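Long-range contacts in S-adenosylmethionine:tRNA ribosyltransferase-isomerase (Thermotoga maritima, PDB 1VKY), which probably transfers and isomerises the ribose moiety of S-adenosylmethionine onto the modified base preQ1 in tRNA, giving epoxyqueuosine in the pathway to queuosine: residues R39-H44 / R333-F338; I256-T261 / D297-N302; I287-E292 / V314-G319; T301-P306 / D342-L347. One frame throughout, in Å; residues are numbered along the deposited sequence.

Interaction 1 (R39-H44 / R333-F338); sequences RLMVLH and RRYRFF
Tyr335 is clamped between a charged group and a methyl: the Arg39 guanidinium lies over one face of its phenol ring and Met41 CE over the opposite face. This cation-pi stack and Met-aromatic contact join strand 39-44 of the mixed sheet to the loop that leaves helix 320-332 through a Schellman motif at Arg334. The guanidinium and ring planes are 18° apart, and Arg39 CZ sits 4.0 Å from the Tyr335 ring centroid. Arg39 CD stands over that face, almost on the ring normal. On the other side, Met41 CE comes to 3.6 Å from Tyr335 CE1. The Met41 chain is extended until chi3, where a bend (-67°) places CE over the ring. Arg39 NH1 donates to Arg333 O at 2.9 Å, the donor above the carbonyl plane; the side chain of Arg333 forms a salt bridge with Glu329. An alanine in place of Arg39 would probably open a gap over much of one face of the Tyr335 ring and leave Arg333 O without this donor. The Tyr335 hydroxyl, hydrogen-bonded to His52, also meets a water that accepts from Arg39 NE, with Tyr335 OH 2.6 Å from the water oxygen.

Interaction 2 (I256-T261 / D297-N302); sequences IVAVGT and DALVTN
Ile256, at the head of strand 256-259, meets Asp297, just ahead of strand 298-302; the two strands are parallel neighbours in the mixed sheet, their axes approaching to 4.6 Å at 17°. Backbone hydrogen bonds carry most of the contact. Ile256 O accepts from both Asp297 N and Ala298 N, the former at 2.8 Å and the latter longer. Beyond this fork come Ala258 N to Ala298 O, Val300 N to Ala258 O, and Gly260 N to Val300 O at 2.7 Å, the last bond reaching the N-cap of helix 261-270.

One bond uses a carboxylate. Asp297 OD2 takes the Ile256 N-H at 2.8 Å, nearly straight (N-H...O 173°), met on its anti side. Chi1 (-54°) sets CG beside the backbone N, on the way to the neighbouring strand. The same oxygen forms a salt bridge with Arg250. An alanine at Asp297 would probably leave both Ile256 N and the Arg250 charge without this partner.

Apolar contacts occupy the two faces of the sheet. Val257, Val259, Ala298 and Val300 share one face, where both Val257 methyls lie 4.0 Å from Ala298 CB. Ala258 and Leu299 point to the other, where helices 261-270 and 309-318 pack. Past the end of strand 256-259, Thr261 CG2 approaches Thr301 OG1 at 3.7 Å; this hydroxyl accepts from His304 NE2.

Interaction 3 (I287-E292 / V314-G319); sequences IYPPFE and VAAFAG
Backbones come close where Pro289 passes Ala316, their CA atoms 4.0 Å apart, as the irregular chain 287-292 runs by the last turns of helix 309-318. Small side chains allow this approach. The methyl of Ala316 points at the loop and is touched from several directions. Ile287 CG2, anti to its own backbone N (chi1 of CG1 -58°), reaches Ala316 CB at 3.8 Å, and Phe291 CB meets the same methyl at 3.7 Å. From another direction, the amide nitrogen of Pro289 lies equally near to it. The pyrrolidine ring of Pro289 packs on the helix, its CG 4.1 Å from Ala315 CB and its CB against Ala316 CA.

Phe291 contributes its CB rather than its ring. With CG anti to the backbone N (chi1 -166°), the phenyl group leads away from the helix and receives Ile287 CG2 over one face, offset toward the rim; it also meets the ring of Phe293. A cis peptide bond joins Pro289 to Pro290 and turns the chain.

A water supplies the polar link between the segments. It accepts from Phe291 N at 3.0 Å and donates to Ala316 O, the two oxygens 2.6 Å apart. Val314 and Phe317 point away from the loop and pack on Thr301, Leu299 and Ile346, which places helix 309-318 between this proline-containing loop and the mixed sheet: a layered packing of loop on helix on sheet.

Interaction 4 (T301-P306 / D342-L347); sequences TNFHLP and DAMLIL
Phe303 lays its ring against Asp342, Ala343 and Met344, crossing the Met344 side chain at about a right angle. Its CE2 meets Met344 CE at 3.6 Å, and Met344 SD stands obliquely 5.5 Å from the Phe303 ring centroid, a Met-aromatic contact. Met344 is extended through chi2, and the bend at chi3 (-83°) places CE against the ring. Another part of the Phe303 rim follows the backbone: CE1 lies 3.5 Å from Ala343 O, while Asp342 O sits at the ring edge, near its plane. Phe337, Tyr335 and Tyr327 also meet this ring, as do Met41 and Ala330.

The backbones join just before Phe303. Thr301 N donates to Met344 O at 3.0 Å and Met344 N to Thr301 O at 2.8 Å, which makes Thr301 and Met344 an antiparallel hydrogen-bonded pair. A water extends the link past these bonds, accepting from Phe303 N at 3.0 Å and lying 2.7 Å from Asp342 O.

Polar side chains at this end turn to other partners. The Asp342 carboxylate receives Arg39 N and forms a salt bridge with Arg336, whereas Asn302 OD1 is bonded to His190. An unidentified ligand, probably from the crystallisation liquor, is hydrogen-bonded to Thr301 OG1 and Asn302 N. The contact is thus an antiparallel pairing within the mixed sheet, beside a place where an unidentified molecule is bound, which may mark a pocket.

From the N terminus, strand 39-44 meets the loop after helix 320-332, and interaction 1 closes the longest loop, spanning 288 residues. Interactions 2 and 3 are nested inside it. Interaction 2 joins 256-261 to 297-302 across 35 residues, and interaction 3, closing a loop of 21, crosses it, since 287-292 precedes 297-302 but pairs with 314-319. Interaction 4 begins where interaction 2 ends, sharing Thr301 and Asn302, closes a loop of 35 and crosses interactions 1 and 3. Strands 256-259, 298-302, 343-346 and 39-44 are successive neighbours in one mixed sheet; interactions 2 and 4 pair the first three, and Phe317 of interaction 3 packs on Leu299 and Ile346.

Interaction 1 (R39-H44 / R333-F338)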
loop_
_atom_site.group_PDB
_atom_site.type_symbol
_atom_site.label_atom_id
_atom_site.label_comp_id
_atom_site.label_asym_id
_atom_site.label_seq_id
_atom_site.Cartn_x
_atom_site.Cartn_y
_atom_site.Cartn_z
ATOM N N ARG B 39 3.459 6.936 14.934
ATOM C CA ARG B 39 4.185 6.678 16.176
ATOM C C ARG B 39 5.660 6.455 15.860
ATOM O O ARG B 39 5.999 6.077 14.741
ATOM C CB ARG B 39 3.612 5.472 16.909
ATOM C CG ARG B 39 2.178 5.689 17.238
ATOM C CD ARG B 39 1.533 4.565 18.011
ATOM N NE ARG B 39 1.989 4.625 19.369
ATOM C CZ ARG B 39 1.516 3.890 20.356
ATOM N NH1 ARG B 39 0.543 3.010 20.141
ATOM N NH2 ARG B 39 2.042 4.042 21.572
ATOM N N LEU B 40 6.521 6.798 16.817
ATOM C CA LEU B 40 7.972 6.584 16.727
ATOM C C LEU B 40 8.400 5.988 18.042
ATOM O O LEU B 40 8.382 6.686 19.057
ATOM C CB LEU B 40 8.724 7.915 16.501
ATOM C CG LEU B 40 10.263 7.913 16.454
ATOM C CD1 LEU B 40 10.762 7.158 15.241
ATOM C CD2 LEU B 40 10.877 9.293 16.475
ATOM N N MET B 41 8.814 4.725 18.022
ATOM C CA MET B 41 9.464 4.110 19.167
ATOM C C MET B 41 10.967 4.413 19.077
ATOM O O MET B 41 11.581 4.180 18.060
ATOM C CB MET B 41 9.271 2.591 19.173
ATOM C CG MET B 41 9.754 1.941 20.460
ATOM S SD MET B 41 9.403 0.181 20.576
ATOM C CE MET B 41 7.630 0.134 20.678
ATOM N N VAL B 42 11.541 4.894 20.177
ATOM C CA VAL B 42 12.952 5.217 20.234
ATOM C C VAL B 42 13.659 4.248 21.164
ATOM O O VAL B 42 13.304 4.134 22.346
ATOM C CB VAL B 42 13.168 6.666 20.712
ATOM C CG1 VAL B 42 14.627 7.024 20.678
ATOM C CG2 VAL B 42 12.383 7.659 19.815
ATOM N N LEU B 43 14.703 3.628 20.628
ATOM C CA LEU B 43 15.559 2.683 21.315
ATOM C C LEU B 43 16.961 3.278 21.530
ATOM O O LEU B 43 17.621 3.690 20.591
ATOM C CB LEU B 43 15.677 1.394 20.481
ATOM C CG LEU B 43 14.577 0.338 20.710
ATOM C CD1 LEU B 43 13.240 0.854 20.489
ATOM C CD2 LEU B 43 14.838 -0.834 19.838
ATOM N N HIS B 44 17.380 3.319 22.792
ATOM C CA HIS B 44 18.685 3.831 23.181
ATOM C C HIS B 44 19.538 2.621 23.547
ATOM O O HIS B 44 19.380 2.037 24.620
ATOM C CB HIS B 44 18.550 4.772 24.381
ATOM C CG HIS B 44 17.687 5.974 24.136
ATOM N ND1 HIS B 44 18.199 7.187 23.739
ATOM C CD2 HIS B 44 16.348 6.158 24.261
ATOM C CE1 HIS B 44 17.218 8.066 23.628
ATOM N NE2 HIS B 44 16.087 7.470 23.949
ATOM N N ARG B 333 1.351 -2.335 22.860
ATOM C CA ARG B 333 0.807 -0.989 22.740
ATOM C C ARG B 333 0.076 -0.703 21.449
ATOM O O ARG B 333 -0.340 0.441 21.219
ATOM C CB ARG B 333 1.944 0.027 22.890
ATOM C CG ARG B 333 2.484 0.052 24.268
ATOM C CD ARG B 333 3.684 0.941 24.407
ATOM N NE ARG B 333 4.192 0.979 25.786
ATOM C CZ ARG B 333 4.102 2.031 26.588
ATOM N NH1 ARG B 333 3.464 3.144 26.201
ATOM N NH2 ARG B 333 4.645 1.969 27.797
ATOM N N ARG B 334 -0.038 -1.707 20.580
ATOM C CA ARG B 334 -0.880 -1.625 19.389
ATOM C C ARG B 334 -0.281 -0.682 18.348
ATOM O O ARG B 334 -0.985 0.023 17.612
ATOM C CB ARG B 334 -2.330 -1.233 19.787
ATOM C CG ARG B 334 -2.955 -2.109 20.896
ATOM C CD ARG B 334 -3.250 -3.540 20.500
ATOM N NE ARG B 334 -4.264 -3.612 19.453
ATOM C CZ ARG B 334 -4.613 -4.723 18.790
ATOM N NH1 ARG B 334 -4.049 -5.897 19.047
ATOM N NH2 ARG B 334 -5.536 -4.653 17.850
ATOM N N TYR B 335 1.047 -0.677 18.238
ATOM C CA TYR B 335 1.674 0.033 17.124
ATOM C C TYR B 335 1.187 -0.607 15.826
ATOM O O TYR B 335 0.814 -1.803 15.793
ATOM C CB TYR B 335 3.217 -0.088 17.166
ATOM C CG TYR B 335 3.919 0.902 18.054
ATOM C CD1 TYR B 335 3.738 0.890 19.429
ATOM C CD2 TYR B 335 4.789 1.866 17.510
ATOM C CE1 TYR B 335 4.419 1.814 20.264
ATOM C CE2 TYR B 335 5.473 2.777 18.328
ATOM C CZ TYR B 335 5.279 2.756 19.702
ATOM O OH TYR B 335 5.996 3.684 20.483
ATOM N N ARG B 336 1.308 0.141 14.749
ATOM C CA ARG B 336 1.061 -0.394 13.426
ATOM C C ARG B 336 2.362 -0.772 12.727
ATOM O O ARG B 336 3.386 -0.052 12.844
ATOM C CB ARG B 336 0.314 0.614 12.589
ATOM C CG ARG B 336 -1.062 1.018 13.139
ATOM C CD ARG B 336 -1.624 2.244 12.423
ATOM N NE ARG B 336 -0.583 3.269 12.299
ATOM C CZ ARG B 336 -0.097 3.790 11.163
ATOM N NH1 ARG B 336 -0.575 3.434 9.951
ATOM N NH2 ARG B 336 0.888 4.701 11.259
ATOM N N PHE B 337 2.294 -1.887 11.992
ATOM C CA PHE B 337 3.451 -2.572 11.437
ATOM C C PHE B 337 3.468 -2.559 9.916
ATOM O O PHE B 337 2.461 -2.319 9.247
ATOM C CB PHE B 337 3.475 -4.016 11.914
ATOM C CG PHE B 337 3.828 -4.168 13.355
ATOM C CD1 PHE B 337 2.978 -3.731 14.336
ATOM C CD2 PHE B 337 4.972 -4.830 13.723
ATOM C CE1 PHE B 337 3.291 -3.884 15.650
ATOM C CE2 PHE B 337 5.297 -4.984 15.063
ATOM C CZ PHE B 337 4.462 -4.508 16.012
ATOM N N PHE B 338 4.651 -2.818 9.392
ATOM C CA PHE B 338 4.900 -2.963 7.975
ATOM C C PHE B 338 4.948 -1.622 7.293
ATOM O O PHE B 338 5.144 -0.593 7.935
ATOM C CB PHE B 338 3.908 -4.003 7.368
ATOM C CG PHE B 338 4.368 -4.652 6.111
ATOM C CD1 PHE B 338 5.626 -5.210 6.013
ATOM C CD2 PHE B 338 3.547 -4.683 4.999
ATOM C CE1 PHE B 338 6.034 -5.805 4.845
ATOM C CE2 PHE B 338 3.962 -5.289 3.829
ATOM C CZ PHE B 338 5.184 -5.847 3.752
HETATM O O HOH W 1 4.668 5.868 20.354
#

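Interaction 2 (I256-T261 / D297-N302)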
loop_
_atom_site.group_PDB
_atom_site.type_symbol
_atom_site.label_atom_id
_atom_site.label_comp_id
_atom_site.label_asym_id
_atom_site.label_seq_id
_atom_site.Cartn_x
_atom_site.Cartn_y
_atom_site.Cartn_z
ATOM N N ILE B 256 25.999 9.671 11.517
ATOM C CA ILE B 256 25.378 9.210 10.276
ATOM C C ILE B 256 24.131 8.378 10.631
ATOM O O ILE B 256 24.195 7.311 11.260
ATOM C CB ILE B 256 26.371 8.402 9.446
ATOM C CG1 ILE B 256 27.561 9.276 9.042
ATOM C CG2 ILE B 256 25.704 7.795 8.192
ATOM C CD1 ILE B 256 28.742 8.449 8.637
ATOM N N VAL B 257 22.985 8.938 10.285
ATOM C CA VAL B 257 21.718 8.377 10.573
ATOM C C VAL B 257 21.162 7.822 9.275
ATOM O O VAL B 257 20.752 8.573 8.391
ATOM C CB VAL B 257 20.742 9.434 11.195
ATOM C CG1 VAL B 257 19.438 8.761 11.650
ATOM C CG2 VAL B 257 21.389 10.176 12.392
ATOM N N ALA B 258 21.097 6.500 9.172
ATOM C CA ALA B 258 20.531 5.883 7.979
ATOM C C ALA B 258 19.030 5.889 8.078
ATOM O O ALA B 258 18.470 5.576 9.117
ATOM C CB ALA B 258 21.040 4.480 7.792
ATOM N N VAL B 259 18.372 6.227 6.969
ATOM C CA VAL B 259 16.912 6.145 6.912
ATOM C C VAL B 259 16.543 4.967 6.033
ATOM O O VAL B 259 16.706 5.039 4.800
ATOM C CB VAL B 259 16.294 7.442 6.375
ATOM C CG1 VAL B 259 14.759 7.278 6.307
ATOM C CG2 VAL B 259 16.693 8.607 7.263
ATOM N N GLY B 260 16.145 3.874 6.680
ATOM C CA GLY B 260 15.762 2.629 5.990
ATOM C C GLY B 260 16.867 1.606 5.871
ATOM O O GLY B 260 18.024 1.957 5.804
ATOM N N THR B 261 16.498 0.327 5.863
ATOM C CA THR B 261 17.419 -0.805 5.798
ATOM C C THR B 261 18.158 -0.897 4.481
ATOM O O THR B 261 19.325 -1.368 4.436
ATOM C CB THR B 261 16.678 -2.135 6.013
ATOM O OG1 THR B 261 15.587 -2.233 5.089
ATOM C CG2 THR B 261 16.017 -2.196 7.386
ATOM N N ASP B 297 25.538 5.176 12.426
ATOM C CA ASP B 297 25.517 5.463 13.886
ATOM C C ASP B 297 24.134 5.384 14.520
ATOM O O ASP B 297 23.997 5.219 15.741
ATOM C CB ASP B 297 26.100 6.838 14.179
ATOM C CG ASP B 297 27.487 7.008 13.583
ATOM O OD1 ASP B 297 28.334 6.124 13.800
ATOM O OD2 ASP B 297 27.803 7.966 12.847
ATOM N N ALA B 298 23.109 5.527 13.698
ATOM C CA ALA B 298 21.718 5.491 14.115
ATOM C C ALA B 298 20.853 5.083 12.950
ATOM O O ALA B 298 21.271 5.168 11.810
ATOM C CB ALA B 298 21.297 6.829 14.657
ATOM N N LEU B 299 19.626 4.636 13.216
ATOM C CA LEU B 299 18.822 4.002 12.154
ATOM C C LEU B 299 17.337 4.358 12.340
ATOM O O LEU B 299 16.825 4.167 13.431
ATOM C CB LEU B 299 19.003 2.475 12.174
ATOM C CG LEU B 299 18.051 1.626 11.270
ATOM C CD1 LEU B 299 18.218 2.061 9.843
ATOM C CD2 LEU B 299 18.302 0.193 11.346
ATOM N N VAL B 300 16.702 4.923 11.298
ATOM C CA VAL B 300 15.213 5.024 11.238
ATOM C C VAL B 300 14.672 3.951 10.289
ATOM O O VAL B 300 15.117 3.815 9.129
ATOM C CB VAL B 300 14.772 6.397 10.709
ATOM C CG1 VAL B 300 13.276 6.527 10.673
ATOM C CG2 VAL B 300 15.404 7.518 11.503
ATOM N N THR B 301 13.692 3.206 10.765
ATOM C CA THR B 301 13.161 2.091 10.017
ATOM C C THR B 301 11.730 1.736 10.456
ATOM O O THR B 301 11.271 2.145 11.507
ATOM C CB THR B 301 14.099 0.896 10.190
ATOM O OG1 THR B 301 13.673 -0.194 9.346
ATOM C CG2 THR B 301 14.047 0.352 11.611
ATOM N N ASN B 302 11.040 0.954 9.629
ATOM C CA ASN B 302 9.689 0.479 9.967
ATOM C C ASN B 302 9.741 -0.689 10.913
ATOM O O ASN B 302 10.813 -1.149 11.300
ATOM C CB ASN B 302 8.912 0.117 8.681
ATOM C CG ASN B 302 8.647 1.337 7.767
ATOM O OD1 ASN B 302 8.551 2.480 8.225
ATOM N ND2 ASN B 302 8.539 1.073 6.472
#

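Interaction 3 (I287-E292 / V314-G319)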
loop_
_atom_site.group_PDB
_atom_site.type_symbol
_atom_site.label_atom_id
_atom_site.label_comp_id
_atom_site.label_asym_id
_atom_site.label_seq_id
_atom_site.Cartn_x
_atom_site.Cartn_y
_atom_site.Cartn_z
ATOM N N ILE B 287 23.188 -9.110 6.613
ATOM C CA ILE B 287 23.439 -8.594 7.936
ATOM C C ILE B 287 22.579 -9.383 8.925
ATOM O O ILE B 287 21.357 -9.455 8.799
ATOM C CB ILE B 287 23.158 -7.089 8.007
ATOM C CG1 ILE B 287 24.023 -6.347 6.994
ATOM C CG2 ILE B 287 23.272 -6.594 9.461
ATOM C CD1 ILE B 287 23.707 -4.833 6.859
ATOM N N TYR B 288 23.253 -9.977 9.900
ATOM C CA TYR B 288 22.647 -10.887 10.869
ATOM C C TYR B 288 23.444 -10.735 12.167
ATOM O O TYR B 288 24.665 -10.517 12.104
ATOM C CB TYR B 288 22.788 -12.298 10.296
ATOM C CG TYR B 288 22.080 -13.390 11.038
ATOM C CD1 TYR B 288 20.745 -13.679 10.783
ATOM C CD2 TYR B 288 22.748 -14.152 12.014
ATOM C CE1 TYR B 288 20.069 -14.671 11.471
ATOM C CE2 TYR B 288 22.053 -15.167 12.730
ATOM C CZ TYR B 288 20.714 -15.430 12.428
ATOM O OH TYR B 288 19.972 -16.432 13.068
ATOM N N PRO B 289 22.824 -10.863 13.335
ATOM C CA PRO B 289 23.547 -10.586 14.607
ATOM C C PRO B 289 24.567 -11.685 14.918
ATOM O O PRO B 289 24.291 -12.820 14.622
ATOM C CB PRO B 289 22.450 -10.622 15.661
ATOM C CG PRO B 289 21.185 -10.826 14.968
ATOM C CD PRO B 289 21.458 -11.308 13.590
ATOM N N PRO B 290 25.730 -11.385 15.494
ATOM C CA PRO B 290 26.185 -10.048 15.789
ATOM C C PRO B 290 26.833 -9.357 14.569
ATOM O O PRO B 290 27.486 -10.012 13.755
ATOM C CB PRO B 290 27.225 -10.305 16.887
ATOM C CG PRO B 290 27.829 -11.555 16.478
ATOM C CD PRO B 290 26.702 -12.403 15.957
ATOM N N PHE B 291 26.653 -8.051 14.437
ATOM C CA PHE B 291 27.245 -7.336 13.286
ATOM C C PHE B 291 27.777 -5.984 13.748
ATOM O O PHE B 291 27.102 -5.300 14.519
ATOM C CB PHE B 291 26.169 -7.122 12.198
ATOM C CG PHE B 291 26.722 -6.699 10.847
ATOM C CD1 PHE B 291 27.051 -7.637 9.886
ATOM C CD2 PHE B 291 26.882 -5.353 10.532
ATOM C CE1 PHE B 291 27.558 -7.231 8.647
ATOM C CE2 PHE B 291 27.346 -4.954 9.268
ATOM C CZ PHE B 291 27.655 -5.889 8.342
ATOM N N GLU B 292 28.953 -5.596 13.246
ATOM C CA GLU B 292 29.566 -4.313 13.554
ATOM C C GLU B 292 29.264 -3.294 12.443
ATOM O O GLU B 292 29.674 -3.478 11.293
ATOM C CB GLU B 292 31.087 -4.463 13.641
ATOM C CG GLU B 292 31.834 -3.200 14.054
ATOM C CD GLU B 292 31.543 -2.768 15.504
ATOM O OE1 GLU B 292 31.109 -3.606 16.346
ATOM O OE2 GLU B 292 31.750 -1.569 15.802
ATOM N N VAL B 314 17.789 -5.367 11.732
ATOM C CA VAL B 314 17.568 -4.448 12.835
ATOM C C VAL B 314 18.008 -5.053 14.177
ATOM O O VAL B 314 18.562 -4.366 15.042
ATOM C CB VAL B 314 16.089 -3.977 12.887
ATOM C CG1 VAL B 314 15.870 -3.111 14.045
ATOM C CG2 VAL B 314 15.764 -3.209 11.614
ATOM N N ALA B 315 17.802 -6.349 14.352
ATOM C CA ALA B 315 18.292 -7.039 15.541
ATOM C C ALA B 315 19.821 -6.946 15.636
ATOM O O ALA B 315 20.376 -6.728 16.715
ATOM C CB ALA B 315 17.835 -8.521 15.496
ATOM N N ALA B 316 20.510 -7.057 14.503
ATOM C CA ALA B 316 21.954 -6.918 14.530
ATOM C C ALA B 316 22.271 -5.495 14.983
ATOM O O ALA B 316 23.247 -5.269 15.683
ATOM C CB ALA B 316 22.559 -7.195 13.184
ATOM N N PHE B 317 21.470 -4.521 14.558
ATOM C CA PHE B 317 21.813 -3.110 14.838
ATOM C C PHE B 317 21.576 -2.733 16.311
ATOM O O PHE B 317 22.382 -2.054 16.930
ATOM C CB PHE B 317 21.009 -2.175 13.938
ATOM C CG PHE B 317 21.473 -0.769 14.022
ATOM C CD1 PHE B 317 22.647 -0.379 13.377
ATOM C CD2 PHE B 317 20.799 0.159 14.789
ATOM C CE1 PHE B 317 23.128 0.927 13.496
ATOM C CE2 PHE B 317 21.294 1.499 14.900
ATOM C CZ PHE B 317 22.454 1.844 14.236
ATOM N N ALA B 318 20.448 -3.184 16.841
ATOM C CA ALA B 318 19.981 -2.832 18.182
ATOM C C ALA B 318 20.375 -3.834 19.258
ATOM O O ALA B 318 20.364 -3.491 20.422
ATOM C CB ALA B 318 18.495 -2.685 18.146
ATOM N N GLY B 319 20.696 -5.071 18.880
ATOM C CA GLY B 319 20.862 -6.157 19.838
ATOM C C GLY B 319 19.630 -7.019 19.771
ATOM O O GLY B 319 18.529 -6.499 19.850
HETATM O O HOH W 2 24.916 -7.015 16.630
#

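Interaction 4 (T301-P306 / D342-L347)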
loop_
_atom_site.group_PDB
_atom_site.type_symbol
_atom_site.label_atom_id
_atom_site.label_comp_id
_atom_site.label_asym_id
_atom_site.label_seq_id
_atom_site.Cartn_x
_atom_site.Cartn_y
_atom_site.Cartn_z
ATOM N N THR B 301 13.692 3.206 10.765
ATOM C CA THR B 301 13.161 2.091 10.017
ATOM C C THR B 301 11.730 1.736 10.456
ATOM O O THR B 301 11.271 2.145 11.507
ATOM C CB THR B 301 14.099 0.896 10.190
ATOM O OG1 THR B 301 13.673 -0.194 9.346
ATOM C CG2 THR B 301 14.047 0.352 11.611
ATOM N N ASN B 302 11.040 0.954 9.629
ATOM C CA ASN B 302 9.689 0.479 9.967
ATOM C C ASN B 302 9.741 -0.689 10.913
ATOM O O ASN B 302 10.813 -1.149 11.300
ATOM C CB ASN B 302 8.912 0.117 8.681
ATOM C CG ASN B 302 8.647 1.337 7.767
ATOM O OD1 ASN B 302 8.551 2.480 8.225
ATOM N ND2 ASN B 302 8.539 1.073 6.472
ATOM N N PHE B 303 8.553 -1.115 11.354
ATOM C CA PHE B 303 8.377 -2.360 12.101
ATOM C C PHE B 303 8.235 -3.523 11.127
ATOM O O PHE B 303 7.334 -3.523 10.298
ATOM C CB PHE B 303 7.173 -2.246 13.020
ATOM C CG PHE B 303 7.455 -1.472 14.252
ATOM C CD1 PHE B 303 7.302 -0.134 14.285
ATOM C CD2 PHE B 303 7.928 -2.118 15.381
ATOM C CE1 PHE B 303 7.561 0.579 15.455
ATOM C CE2 PHE B 303 8.217 -1.440 16.522
ATOM C CZ PHE B 303 8.024 -0.079 16.570
ATOM N N HIS B 304 9.131 -4.507 11.228
ATOM C CA HIS B 304 9.226 -5.563 10.233
ATOM C C HIS B 304 8.481 -6.800 10.692
ATOM O O HIS B 304 8.152 -6.922 11.842
ATOM C CB HIS B 304 10.687 -5.845 9.918
ATOM C CG HIS B 304 11.464 -4.598 9.558
ATOM N ND1 HIS B 304 11.221 -3.887 8.405
ATOM C CD2 HIS B 304 12.402 -3.895 10.241
ATOM C CE1 HIS B 304 12.004 -2.817 8.371
ATOM N NE2 HIS B 304 12.730 -2.800 9.474
ATOM N N LEU B 305 8.226 -7.726 9.773
ATOM C CA LEU B 305 7.387 -8.869 10.063
ATOM C C LEU B 305 8.180 -9.969 10.765
ATOM O O LEU B 305 9.428 -10.062 10.588
ATOM C CB LEU B 305 6.798 -9.368 8.724
ATOM C CG LEU B 305 5.929 -8.376 7.907
ATOM C CD1 LEU B 305 5.666 -8.880 6.480
ATOM C CD2 LEU B 305 4.612 -8.137 8.648
ATOM N N PRO B 306 7.475 -10.828 11.517
ATOM C CA PRO B 306 8.074 -12.009 12.102
ATOM C C PRO B 306 8.908 -12.767 11.108
ATOM O O PRO B 306 8.528 -12.934 9.934
ATOM C CB PRO B 306 6.861 -12.860 12.536
ATOM C CG PRO B 306 5.762 -11.871 12.789
ATOM C CD PRO B 306 6.029 -10.742 11.835
ATOM N N ASP B 342 4.060 2.338 11.668
ATOM C CA ASP B 342 4.783 3.272 12.477
ATOM C C ASP B 342 6.311 3.098 12.246
ATOM O O ASP B 342 6.740 2.278 11.423
ATOM C CB ASP B 342 4.411 3.063 13.947
ATOM C CG ASP B 342 2.980 3.427 14.219
ATOM O OD1 ASP B 342 2.544 4.471 13.709
ATOM O OD2 ASP B 342 2.245 2.731 14.932
ATOM N N ALA B 343 7.095 3.884 12.966
ATOM C CA ALA B 343 8.554 3.877 12.841
ATOM C C ALA B 343 9.290 3.629 14.170
ATOM O O ALA B 343 8.746 3.820 15.252
ATOM C CB ALA B 343 9.021 5.162 12.281
ATOM N N MET B 344 10.555 3.221 14.027
ATOM C CA MET B 344 11.518 3.027 15.122
ATOM C C MET B 344 12.788 3.832 14.798
ATOM O O MET B 344 13.254 3.818 13.643
ATOM C CB MET B 344 11.855 1.541 15.199
ATOM C CG MET B 344 12.873 1.165 16.220
ATOM S SD MET B 344 13.131 -0.617 16.231
ATOM C CE MET B 344 11.749 -1.177 17.287
ATOM N N LEU B 345 13.287 4.560 15.802
ATOM C CA LEU B 345 14.617 5.203 15.807
ATOM C C LEU B 345 15.486 4.456 16.808
ATOM O O LEU B 345 15.134 4.350 18.001
ATOM C CB LEU B 345 14.534 6.665 16.258
ATOM C CG LEU B 345 15.832 7.450 16.477
ATOM C CD1 LEU B 345 16.695 7.505 15.217
ATOM C CD2 LEU B 345 15.560 8.862 17.005
ATOM N N ILE B 346 16.591 3.918 16.311
ATOM C CA ILE B 346 17.565 3.252 17.127
ATOM C C ILE B 346 18.792 4.116 17.171
ATOM O O ILE B 346 19.394 4.369 16.135
ATOM C CB ILE B 346 17.909 1.885 16.592
ATOM C CG1 ILE B 346 16.636 1.057 16.404
ATOM C CG2 ILE B 346 18.870 1.190 17.597
ATOM C CD1 ILE B 346 16.701 0.123 15.325
ATOM N N LEU B 347 19.123 4.574 18.384
ATOM C CA LEU B 347 20.330 5.410 18.662
ATOM C C LEU B 347 21.453 4.599 19.345
ATOM O O LEU B 347 22.646 4.833 19.088
ATOM C CB LEU B 347 19.954 6.534 19.609
ATOM C CG LEU B 347 18.943 7.531 19.043
ATOM C CD1 LEU B 347 18.426 8.394 20.123
ATOM C CD2 LEU B 347 19.593 8.357 17.949
ATOM O OXT LEU B 347 21.213 3.689 20.159
HETATM O O HOH W 3 5.929 -0.088 10.452
#